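Local coordinates for histidine--tRNA ligase (Staphylococcus aureus, PDB 1QE0) that attaches L-histidine to its cognate tRNA in an ATP-dependent reaction, working as a homodimer of class-II aminoacyl-tRNA synthetase subunits, at the interface of chains A and B. Coordinates in Å, arbitrary orientation; residue numbers count along the deposited sequence, not the author numbering. Chains: chain A/B, Histidine--tRNA ligase.

Contact 1: the interface of chains A and B. Residues chain A 356-358; chain B 31-32.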
ATOM      1  N   GLY A 356       9.106 -17.231 -13.039  1.00 16.63           N
ATOM      2  CA  GLY A 356       7.879 -17.135 -12.271  1.00 16.05           C
ATOM      3  C   GLY A 356       7.469 -18.350 -11.478  1.00 15.73           C
ATOM      4  O   GLY A 356       6.296 -18.474 -11.130  1.00 17.87           O
ATOM      5  N   ILE A 357       8.394 -19.282 -11.277  1.00 13.82           N
ATOM      6  CA  ILE A 357       8.135 -20.475 -10.478  1.00 13.41           C
ATOM      7  C   ILE A 357       8.663 -20.173  -9.087  1.00 12.25           C
ATOM      8  O   ILE A 357       9.728 -19.619  -8.965  1.00 12.59           O
ATOM      9  CB  ILE A 357       8.902 -21.708 -11.007  1.00 10.71           C
ATOM     10  CG1 ILE A 357       8.216 -22.242 -12.249  1.00  5.49           C
ATOM     11  CG2 ILE A 357       8.944 -22.808  -9.939  1.00 10.88           C
ATOM     12  CD1 ILE A 357       8.944 -22.002 -13.499  1.00  4.62           C
ATOM     13  N   LYS A 358       7.916 -20.488  -8.039  1.00 13.79           N
ATOM     14  CA  LYS A 358       8.416 -20.225  -6.687  1.00 14.09           C
ATOM     15  C   LYS A 358       9.145 -21.474  -6.272  1.00 16.10           C
ATOM     16  O   LYS A 358       8.498 -22.496  -6.076  1.00 16.01           O
ATOM     17  CB  LYS A 358       7.287 -19.982  -5.699  1.00  8.05           C
ATOM     18  CG  LYS A 358       6.548 -18.736  -5.936  1.00  2.00           C
ATOM     19  CD  LYS A 358       5.163 -19.033  -6.361  1.00  9.05           C
ATOM     20  CE  LYS A 358       4.272 -19.334  -5.192  1.00 13.65           C
ATOM     21  NZ  LYS A 358       2.853 -19.677  -5.612  1.00 18.14           N
TER
ATOM     22  N   THR B  31       8.527 -13.672  -4.085  1.00  4.27           N
ATOM     23  CA  THR B  31       7.745 -14.886  -4.075  1.00  3.45           C
ATOM     24  C   THR B  31       8.538 -16.076  -4.620  1.00  2.98           C
ATOM     25  O   THR B  31       8.594 -17.138  -3.999  1.00  2.00           O
ATOM     26  CB  THR B  31       6.437 -14.610  -4.834  1.00  2.00           C
ATOM     27  OG1 THR B  31       5.381 -14.507  -3.888  1.00 12.24           O
ATOM     28  CG2 THR B  31       6.106 -15.639  -5.806  1.00  2.00           C
ATOM     29  N   PHE B  32       9.226 -15.841  -5.731  1.00  4.86           N
ATOM     30  CA  PHE B  32      10.033 -16.844  -6.399  1.00  2.00           C
ATOM     31  C   PHE B  32      11.208 -17.236  -5.534  1.00  2.00           C
ATOM     32  O   PHE B  32      11.582 -18.385  -5.512  1.00  2.00           O
ATOM     33  CB  PHE B  32      10.544 -16.268  -7.709  1.00  2.36           C
ATOM     34  CG  PHE B  32       9.469 -15.652  -8.569  1.00  7.79           C
ATOM     35  CD1 PHE B  32       9.792 -14.761  -9.570  1.00  2.00           C
ATOM     36  CD2 PHE B  32       8.124 -15.943  -8.358  1.00 12.68           C
ATOM     37  CE1 PHE B  32       8.807 -14.173 -10.333  1.00  2.00           C
ATOM     38  CE2 PHE B  32       7.135 -15.347  -9.127  1.00  4.40           C
ATOM     39  CZ  PHE B  32       7.483 -14.469 -10.104  1.00  2.00           C
TER

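Contact 2: the interface of chains A and B. Residues chain A 36-38, 104; chain B 12-13, 16, 328.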
ATOM      1  N   LYS A  36      -7.115   8.229  -7.573  1.00  7.35           N
ATOM      2  CA  LYS A  36      -5.669   8.096  -7.713  1.00  5.31           C
ATOM      3  C   LYS A  36      -4.936   8.173  -6.366  1.00  3.98           C
ATOM      4  O   LYS A  36      -5.315   8.956  -5.504  1.00  2.82           O
ATOM      5  CB  LYS A  36      -5.179   9.180  -8.648  1.00  8.13           C
ATOM      6  CG  LYS A  36      -6.073   9.417  -9.864  1.00 13.62           C
ATOM      7  CD  LYS A  36      -6.116   8.256 -10.859  1.00 16.58           C
ATOM      8  CE  LYS A  36      -6.865   8.656 -12.131  1.00 22.19           C
ATOM      9  NZ  LYS A  36      -7.044   7.517 -13.088  1.00 26.86           N
ATOM     10  N   GLU A  37      -3.864   7.393  -6.212  1.00  3.03           N
ATOM     11  CA  GLU A  37      -3.126   7.340  -4.953  1.00  4.23           C
ATOM     12  C   GLU A  37      -2.145   8.457  -4.716  1.00  6.70           C
ATOM     13  O   GLU A  37      -1.393   8.812  -5.600  1.00 11.68           O
ATOM     14  CB  GLU A  37      -2.366   6.033  -4.806  1.00  2.00           C
ATOM     15  CG  GLU A  37      -1.813   5.878  -3.395  1.00  2.00           C
ATOM     16  CD  GLU A  37      -0.882   4.697  -3.214  1.00  2.50           C
ATOM     17  OE1 GLU A  37      -0.261   4.230  -4.186  1.00  2.00           O
ATOM     18  OE2 GLU A  37      -0.736   4.255  -2.069  1.00  5.55           O
ATOM     19  N   ILE A  38      -2.130   8.987  -3.504  1.00  3.42           N
ATOM     20  CA  ILE A  38      -1.206  10.047  -3.167  1.00  2.48           C
ATOM     21  C   ILE A  38      -0.545   9.555  -1.879  1.00  3.09           C
ATOM     22  O   ILE A  38      -1.166   8.840  -1.098  1.00  3.22           O
ATOM     23  CB  ILE A  38      -1.958  11.389  -2.950  1.00  8.69           C
ATOM     24  CG1 ILE A  38      -0.990  12.544  -2.666  1.00  3.28           C
ATOM     25  CG2 ILE A  38      -2.960  11.267  -1.802  1.00  8.01           C
ATOM     26  CD1 ILE A  38      -1.720  13.840  -2.376  1.00  2.00           C
ATOM     27  N   LEU A 104      -8.945  11.410  -4.944  1.00 10.14           N
ATOM     28  CA  LEU A 104      -7.690  10.843  -4.428  1.00  9.18           C
ATOM     29  C   LEU A 104      -7.874   9.847  -3.270  1.00 11.29           C
ATOM     30  O   LEU A 104      -8.813   9.984  -2.477  1.00 14.65           O
ATOM     31  CB  LEU A 104      -6.842  11.983  -3.869  1.00  9.35           C
ATOM     32  CG  LEU A 104      -6.270  13.154  -4.670  1.00  8.12           C
ATOM     33  CD1 LEU A 104      -5.784  14.228  -3.686  1.00  2.00           C
ATOM     34  CD2 LEU A 104      -5.153  12.712  -5.566  1.00  2.00           C
TER
ATOM     35  N   LEU B  12       2.521  12.109  -5.777  1.00 14.20           N
ATOM     36  CA  LEU B  12       1.222  12.431  -6.382  1.00 12.57           C
ATOM     37  C   LEU B  12       0.712  11.398  -7.367  1.00  9.86           C
ATOM     38  O   LEU B  12       1.480  10.555  -7.847  1.00 12.89           O
ATOM     39  CB  LEU B  12       1.244  13.833  -7.002  1.00  9.70           C
ATOM     40  CG  LEU B  12       1.639  14.939  -6.012  1.00 17.27           C
ATOM     41  CD1 LEU B  12       1.658  16.261  -6.709  1.00 14.93           C
ATOM     42  CD2 LEU B  12       0.712  14.981  -4.792  1.00 18.32           C
ATOM     43  N   PRO B  13      -0.592  11.452  -7.690  1.00  7.58           N
ATOM     44  CA  PRO B  13      -1.214  10.504  -8.618  1.00  9.32           C
ATOM     45  C   PRO B  13      -0.488  10.046  -9.877  1.00 14.59           C
ATOM     46  O   PRO B  13      -0.783   8.945 -10.361  1.00 20.13           O
ATOM     47  CB  PRO B  13      -2.547  11.165  -8.916  1.00  4.01           C
ATOM     48  CG  PRO B  13      -2.897  11.711  -7.574  1.00  2.00           C
ATOM     49  CD  PRO B  13      -1.618  12.368  -7.136  1.00  2.47           C
ATOM     50  N   SER B  16       2.496   7.713  -8.097  1.00 14.50           N
ATOM     51  CA  SER B  16       2.053   6.639  -7.205  1.00 12.73           C
ATOM     52  C   SER B  16       1.875   5.352  -7.972  1.00 11.99           C
ATOM     53  O   SER B  16       2.298   4.314  -7.507  1.00 14.10           O
ATOM     54  CB  SER B  16       0.797   7.010  -6.408  1.00 11.34           C
ATOM     55  OG  SER B  16      -0.297   7.333  -7.236  1.00 16.28           O
ATOM     56  N   GLU B 328      -2.392   4.404 -16.602  1.00 49.69           N
ATOM     57  CA  GLU B 328      -3.666   4.264 -15.914  1.00 45.14           C
ATOM     58  C   GLU B 328      -4.661   4.876 -16.893  1.00 43.77           C
ATOM     59  O   GLU B 328      -4.634   6.081 -17.137  1.00 47.53           O
ATOM     60  CB  GLU B 328      -3.645   5.004 -14.552  1.00 46.47           C
ATOM     61  CG  GLU B 328      -2.945   6.388 -14.524  1.00 50.55           C
ATOM     62  CD  GLU B 328      -2.949   7.080 -13.134  1.00 54.62           C
ATOM     63  OE1 GLU B 328      -2.690   6.404 -12.108  1.00 54.78           O
ATOM     64  OE2 GLU B 328      -3.179   8.316 -13.076  1.00 53.98           O
TER

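Contact 3: the interface of chains A and B. Residues chain A 5-6, 122; chain B 70, 73.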
ATOM      1  N   PRO A   5       8.474  -0.253  20.537  1.00 21.18           N
ATOM      2  CA  PRO A   5       7.888   0.784  21.397  1.00 23.08           C
ATOM      3  C   PRO A   5       6.476   0.350  21.884  1.00 27.28           C
ATOM      4  O   PRO A   5       5.802  -0.472  21.235  1.00 28.40           O
ATOM      5  CB  PRO A   5       7.833   1.990  20.459  1.00 20.19           C
ATOM      6  CG  PRO A   5       9.011   1.799  19.607  1.00 16.50           C
ATOM      7  CD  PRO A   5       8.902   0.341  19.266  1.00 23.12           C
ATOM      8  N   ARG A   6       6.021   0.885  23.018  1.00 27.01           N
ATOM      9  CA  ARG A   6       4.726   0.489  23.533  1.00 28.15           C
ATOM     10  C   ARG A   6       3.574   0.897  22.621  1.00 27.68           C
ATOM     11  O   ARG A   6       3.605   1.956  22.008  1.00 25.85           O
ATOM     12  CB  ARG A   6       4.521   1.003  24.962  1.00 35.34           C
ATOM     13  CG  ARG A   6       3.303   0.386  25.648  1.00 41.61           C
ATOM     14  CD  ARG A   6       3.337   0.569  27.146  1.00 49.38           C
ATOM     15  NE  ARG A   6       3.087   1.951  27.535  1.00 56.91           N
ATOM     16  CZ  ARG A   6       3.542   2.501  28.655  1.00 60.56           C
ATOM     17  NH1 ARG A   6       3.264   3.775  28.946  1.00 62.13           N
ATOM     18  NH2 ARG A   6       4.312   1.778  29.466  1.00 62.21           N
ATOM     19  N   ARG A 122      -0.346   2.934  18.924  1.00 22.82           N
ATOM     20  CA  ARG A 122       0.042   4.297  18.658  1.00 20.45           C
ATOM     21  C   ARG A 122       0.263   4.481  17.170  1.00 18.18           C
ATOM     22  O   ARG A 122       0.167   5.594  16.652  1.00 23.16           O
ATOM     23  CB  ARG A 122       1.282   4.644  19.453  1.00 21.63           C
ATOM     24  CG  ARG A 122       0.940   5.112  20.832  1.00 26.29           C
ATOM     25  CD  ARG A 122       0.990   4.008  21.814  1.00 31.18           C
ATOM     26  NE  ARG A 122       1.890   4.380  22.903  1.00 39.58           N
ATOM     27  CZ  ARG A 122       1.698   4.056  24.176  1.00 42.90           C
ATOM     28  NH1 ARG A 122       0.635   3.340  24.529  1.00 47.93           N
ATOM     29  NH2 ARG A 122       2.563   4.454  25.102  1.00 41.69           N
TER
ATOM     30  N   LYS B  70       6.564   9.066  23.753  1.00 56.06           N
ATOM     31  CA  LYS B  70       6.199   7.755  24.243  1.00 57.65           C
ATOM     32  C   LYS B  70       6.225   7.722  25.771  1.00 62.36           C
ATOM     33  O   LYS B  70       6.345   6.646  26.369  1.00 65.42           O
ATOM     34  CB  LYS B  70       7.201   6.743  23.705  1.00 54.91           C
ATOM     35  CG  LYS B  70       6.610   5.405  23.392  1.00 54.27           C
ATOM     36  CD  LYS B  70       5.525   5.566  22.364  1.00 49.43           C
ATOM     37  CE  LYS B  70       5.067   4.232  21.889  1.00 46.46           C
ATOM     38  NZ  LYS B  70       3.978   4.409  20.904  1.00 45.88           N
ATOM     39  N   ARG B  73      10.020   8.592  27.034  1.00 53.25           N
ATOM     40  CA  ARG B  73      10.898   7.535  26.560  1.00 52.42           C
ATOM     41  C   ARG B  73      11.505   8.038  25.253  1.00 48.40           C
ATOM     42  O   ARG B  73      10.847   8.759  24.489  1.00 49.10           O
ATOM     43  CB  ARG B  73      10.090   6.268  26.314  1.00 53.76           C
ATOM     44  CG  ARG B  73       9.299   5.877  27.522  1.00 59.54           C
ATOM     45  CD  ARG B  73       8.499   4.644  27.271  1.00 68.75           C
ATOM     46  NE  ARG B  73       9.186   3.398  27.579  1.00 74.27           N
ATOM     47  CZ  ARG B  73       8.698   2.196  27.305  1.00 77.25           C
ATOM     48  NH1 ARG B  73       9.350   1.114  27.629  1.00 81.17           N
ATOM     49  NH2 ARG B  73       7.574   2.061  26.661  1.00 75.70           N
TER

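Contact 4: the interface of chains A and B. Residues chain A 38, 87-88, 92, 94; chain B 4, 10, 12.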
ATOM      1  N   ILE A  38      -2.130   8.987  -3.504  1.00  3.42           N
ATOM      2  CA  ILE A  38      -1.206  10.047  -3.167  1.00  2.48           C
ATOM      3  C   ILE A  38      -0.545   9.555  -1.879  1.00  3.09           C
ATOM      4  O   ILE A  38      -1.166   8.840  -1.098  1.00  3.22           O
ATOM      5  CB  ILE A  38      -1.958  11.389  -2.950  1.00  8.69           C
ATOM      6  CG1 ILE A  38      -0.990  12.544  -2.666  1.00  3.28           C
ATOM      7  CG2 ILE A  38      -2.960  11.267  -1.802  1.00  8.01           C
ATOM      8  CD1 ILE A  38      -1.720  13.840  -2.376  1.00  2.00           C
ATOM      9  N   ARG A  87      -3.398  19.645   2.456  1.00 16.77           N
ATOM     10  CA  ARG A  87      -2.178  20.443   2.402  1.00 14.43           C
ATOM     11  C   ARG A  87      -1.472  20.227   1.053  1.00 15.20           C
ATOM     12  O   ARG A  87      -0.874  21.152   0.501  1.00 17.32           O
ATOM     13  CB  ARG A  87      -1.260  20.098   3.579  1.00 11.28           C
ATOM     14  CG  ARG A  87      -0.097  21.033   3.714  1.00 10.28           C
ATOM     15  CD  ARG A  87       1.208  20.309   3.515  1.00 13.19           C
ATOM     16  NE  ARG A  87       1.405  19.848   2.145  1.00 18.46           N
ATOM     17  CZ  ARG A  87       1.869  18.638   1.836  1.00 24.55           C
ATOM     18  NH1 ARG A  87       2.179  17.779   2.801  1.00 21.73           N
ATOM     19  NH2 ARG A  87       2.048  18.283   0.572  1.00 20.29           N
ATOM     20  N   SER A  88      -1.562  19.019   0.507  1.00 14.43           N
ATOM     21  CA  SER A  88      -0.950  18.741  -0.784  1.00 12.74           C
ATOM     22  C   SER A  88      -1.772  19.343  -1.920  1.00 11.95           C
ATOM     23  O   SER A  88      -1.219  19.820  -2.912  1.00 12.72           O
ATOM     24  CB  SER A  88      -0.810  17.244  -1.001  1.00  9.67           C
ATOM     25  OG  SER A  88      -0.147  17.020  -2.235  1.00 16.94           O
ATOM     26  N   HIS A  92      -0.094  22.102  -4.284  1.00 15.64           N
ATOM     27  CA  HIS A  92       0.080  21.793  -5.696  1.00 15.35           C
ATOM     28  C   HIS A  92      -0.953  22.468  -6.567  1.00 17.39           C
ATOM     29  O   HIS A  92      -1.123  22.122  -7.738  1.00 14.49           O
ATOM     30  CB  HIS A  92       0.068  20.290  -5.945  1.00 16.21           C
ATOM     31  CG  HIS A  92       1.201  19.569  -5.296  1.00 21.38           C
ATOM     32  ND1 HIS A  92       1.067  18.906  -4.091  1.00 26.02           N
ATOM     33  CD2 HIS A  92       2.500  19.437  -5.656  1.00 17.26           C
ATOM     34  CE1 HIS A  92       2.237  18.406  -3.737  1.00 24.75           C
ATOM     35  NE2 HIS A  92       3.123  18.713  -4.670  1.00 17.39           N
ATOM     36  N   MET A  94      -4.173  22.223  -6.942  1.00 22.90           N
ATOM     37  CA  MET A  94      -5.016  21.253  -7.642  1.00 22.44           C
ATOM     38  C   MET A  94      -6.371  21.824  -8.045  1.00 21.56           C
ATOM     39  O   MET A  94      -7.018  21.338  -8.975  1.00 18.92           O
ATOM     40  CB  MET A  94      -5.195  19.989  -6.795  1.00 21.66           C
ATOM     41  CG  MET A  94      -3.896  19.268  -6.511  1.00 17.97           C
ATOM     42  SD  MET A  94      -4.060  17.746  -5.625  1.00 17.30           S
ATOM     43  CE  MET A  94      -2.363  17.289  -5.510  1.00 13.24           C
TER
ATOM     44  N   ILE B   4       5.033  21.680   3.007  1.00 20.36           N
ATOM     45  CA  ILE B   4       5.582  20.351   3.240  1.00 19.15           C
ATOM     46  C   ILE B   4       6.870  20.502   4.040  1.00 19.93           C
ATOM     47  O   ILE B   4       7.615  21.460   3.851  1.00 23.04           O
ATOM     48  CB  ILE B   4       5.910  19.729   1.866  1.00 19.28           C
ATOM     49  CG1 ILE B   4       5.010  18.568   1.503  1.00 25.29           C
ATOM     50  CG2 ILE B   4       7.189  19.120   1.870  1.00 25.64           C
ATOM     51  CD1 ILE B   4       5.480  17.850   0.250  1.00 28.52           C
ATOM     52  N   ASP B  10       5.777  14.699  -1.780  1.00 20.79           N
ATOM     53  CA  ASP B  10       4.559  13.897  -1.856  1.00 18.00           C
ATOM     54  C   ASP B  10       4.696  13.081  -3.105  1.00 20.44           C
ATOM     55  O   ASP B  10       5.269  13.560  -4.089  1.00 24.55           O
ATOM     56  CB  ASP B  10       3.317  14.754  -2.110  1.00 13.93           C
ATOM     57  CG  ASP B  10       3.056  15.759  -1.047  1.00 15.79           C
ATOM     58  OD1 ASP B  10       3.573  15.651   0.075  1.00 21.12           O
ATOM     59  OD2 ASP B  10       2.279  16.674  -1.340  1.00 24.70           O
ATOM     60  N   LEU B  12       2.521  12.109  -5.777  1.00 14.20           N
ATOM     61  CA  LEU B  12       1.222  12.431  -6.382  1.00 12.57           C
ATOM     62  C   LEU B  12       0.712  11.398  -7.367  1.00  9.86           C
ATOM     63  O   LEU B  12       1.480  10.555  -7.847  1.00 12.89           O
ATOM     64  CB  LEU B  12       1.244  13.833  -7.002  1.00  9.70           C
ATOM     65  CG  LEU B  12       1.639  14.939  -6.012  1.00 17.27           C
ATOM     66  CD1 LEU B  12       1.658  16.261  -6.709  1.00 14.93           C
ATOM     67  CD2 LEU B  12       0.712  14.981  -4.792  1.00 18.32           C
TER

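Contact 1: the interface of chains A and B
B:Phe32 meets A:Gly356 because its first torsion sets CG anti to the carbonyl carbon and beside the backbone N (chi1 -51°), which turns the phenyl ring toward the backbone of chain A. The CA of A:Gly356 sits over one face of that ring, displaced toward the rim, and is 3.5 Å from B:Phe32 CZ. Glycine suits this place twice over: its backbone takes a left-handed conformation (phi 71°), and with no side chain its methylene can rest directly against an aromatic face as a CH-pi contact. At the root of the same phenylalanine, CB lies 3.7 Å from the carbonyl O of A:Ile357, whose side chain points away from the partner. A:Lys358 brings its aliphatic part, bent at its second and third torsions, obliquely across B:Thr31. CD of the lysine lies 3.6 Å from the threonine methyl CG2. A long hydrocarbon stem and a small methyl thus serve as the apolar surfaces here. The backbones also come close, A:Lys358 CA being 3.8 Å from B:Phe32 CA. In the fold, the two chain B residues occupy the C-terminal end of helix 13-33, while 356-358 belong to the loop between helix 338-353 and strand 359-361 in the anticodon-binding domain of chain A.

Contact 2: the interface of chains A and B
The flat group here is the peptide carbonyl of A:Glu37, which accepts a hydrogen bond from B:Ser16, OG to O 2.5 Å, with the donor tilted 30° from the carbonyl plane. The serine hydroxyl stands between its own backbone N and carbonyl carbon (chi1 59°), a rotamer that aims it across the interface. Serine is apt here, small enough to come close to a strand and able to donate to its backbone. Beside it, B:Ser16 CB is 3.7 Å from A:Glu37 CB. The compact, puckered ring of B:Pro13 turns its CB-CG side toward chain A, where A:Lys36 CB lies against it, 3.3 Å from the proline CB. On the other flank B:Leu12 and A:Ile38 lie side by side and point the same way, with CD2 of the leucine 3.6 Å from CD1 of the isoleucine. A:Lys36 NZ and OE2 of the B:Glu328 carboxylate are 3.9 Å apart, a long salt bridge to a poorly ordered residue. By joining the start of helix 13-33 to strand 36-37 of the partner, the patch ties together the class-II motif 1 regions, which build the dimer.

Contact 3: the interface of chains A and B
B:Lys70 approaches the extended backbone of A:Arg6 from a left-handed backbone conformation (phi 57°, psi 23°), unusual for a residue in a short helix. The subunits are class-II aminoacyl-tRNA synthetases, and A:Arg122 lies in the motif 2 region, at the end of the loop leading into strand 123-132. The lysine chain bends once, at its second torsion (chi2 59°), and then runs out straight, carrying its terminal amine to chain A. NZ is 2.7 Å from the carbonyl O of A:Arg6, a tentative hydrogen bond: CE is modelled equally near that oxygen, and NZ also crowds the aliphatic carbons of A:Arg122, so the end of the lysine is doubtfully placed. If the bond holds, lysine suits such a reach, since a flexible stem delivers a donor to a backbone acceptor. Part of that stem rests beside A:Pro5, whose CB is 3.8 Å from B:Lys70 CE. A:Arg122 comes from the opposite direction, bringing its NE to 2.9 Å from B:Lys70 NZ; as both nitrogens would normally be donors, this approach is best read as a doubtful clash. The A:Arg122 chain bends at its second and third torsions; within chain A, the carbonyl carbon of A:Arg6 lies above one face of its guanidinium, toward the rim, and A:Arg6 NH1 lies in plane at the edge. B:Arg73 presents the edge of its guanidinium to A:Arg6, NH2 lying 3.7 Å from CB. The NH2 atoms of A:Arg6 and B:Arg73 are 4.3 Å apart.

Contact 4: the interface of chains A and B
This part of the homodimer interface combines a buttressed salt bridge with an apolar cap, and it fastens the N-terminal segment of one subunit to a helix of the other. A:Arg87 and B:Asp10 approach from opposite directions with guanidinium and carboxylate nearly coplanar, their planes 24° apart. One arginine nitrogen, NH2, serves both carboxylate oxygens through their syn lone pairs: OD2 at 2.5 Å by a bent bond, and OD1 at 3.1 Å by a straighter one (166° at H). The A:Ser88 hydroxyl OG adds a second donor to B:Asp10 OD2 at 2.6 Å, from the anti side and out of the carboxylate plane. Aspartate suits the spot because its short chain offers two acceptors at once, and the positive arginine would be expected to stabilise its negative form. A:His92 is oriented by ND1, which donates to A:Ser88 O at 2.7 Å. B:Asp10 OD2 lies in plane at this ring's edge, while the CD1 branch of B:Leu12 sits over the centre of one face, 3.5 Å from A:His92 CD2. The other branch, CD2, is 3.9 Å from the methyl CE of A:Met94. In the fold, A:Arg87 and A:Ser88 belong to the last turns of helix 82-91, A:His92 follows directly, and chain B contributes the loop residues leading up to helix 13-33.

Measured between the centres of their C-alpha atoms, contacts 2 and 4 are neighbours, about 10 Å apart. They share A:Ile38 and B:Leu12, so B:Leu12 serves both, lying between the N-terminal segment of chain B in contact 4 and the start of its helix 13-33 in contact 2. On the same measure contact 1 lies about 29 Å from contact 2 but uses the opposite end of that helix, linking the anticodon-binding domain of chain A to the catalytic part of chain B. Contact 3 is remote, about 29 Å from contact 4 and 38 Å from contact 1. Two-fold symmetry repeats each contact, giving the dimer widely spaced points of attachment.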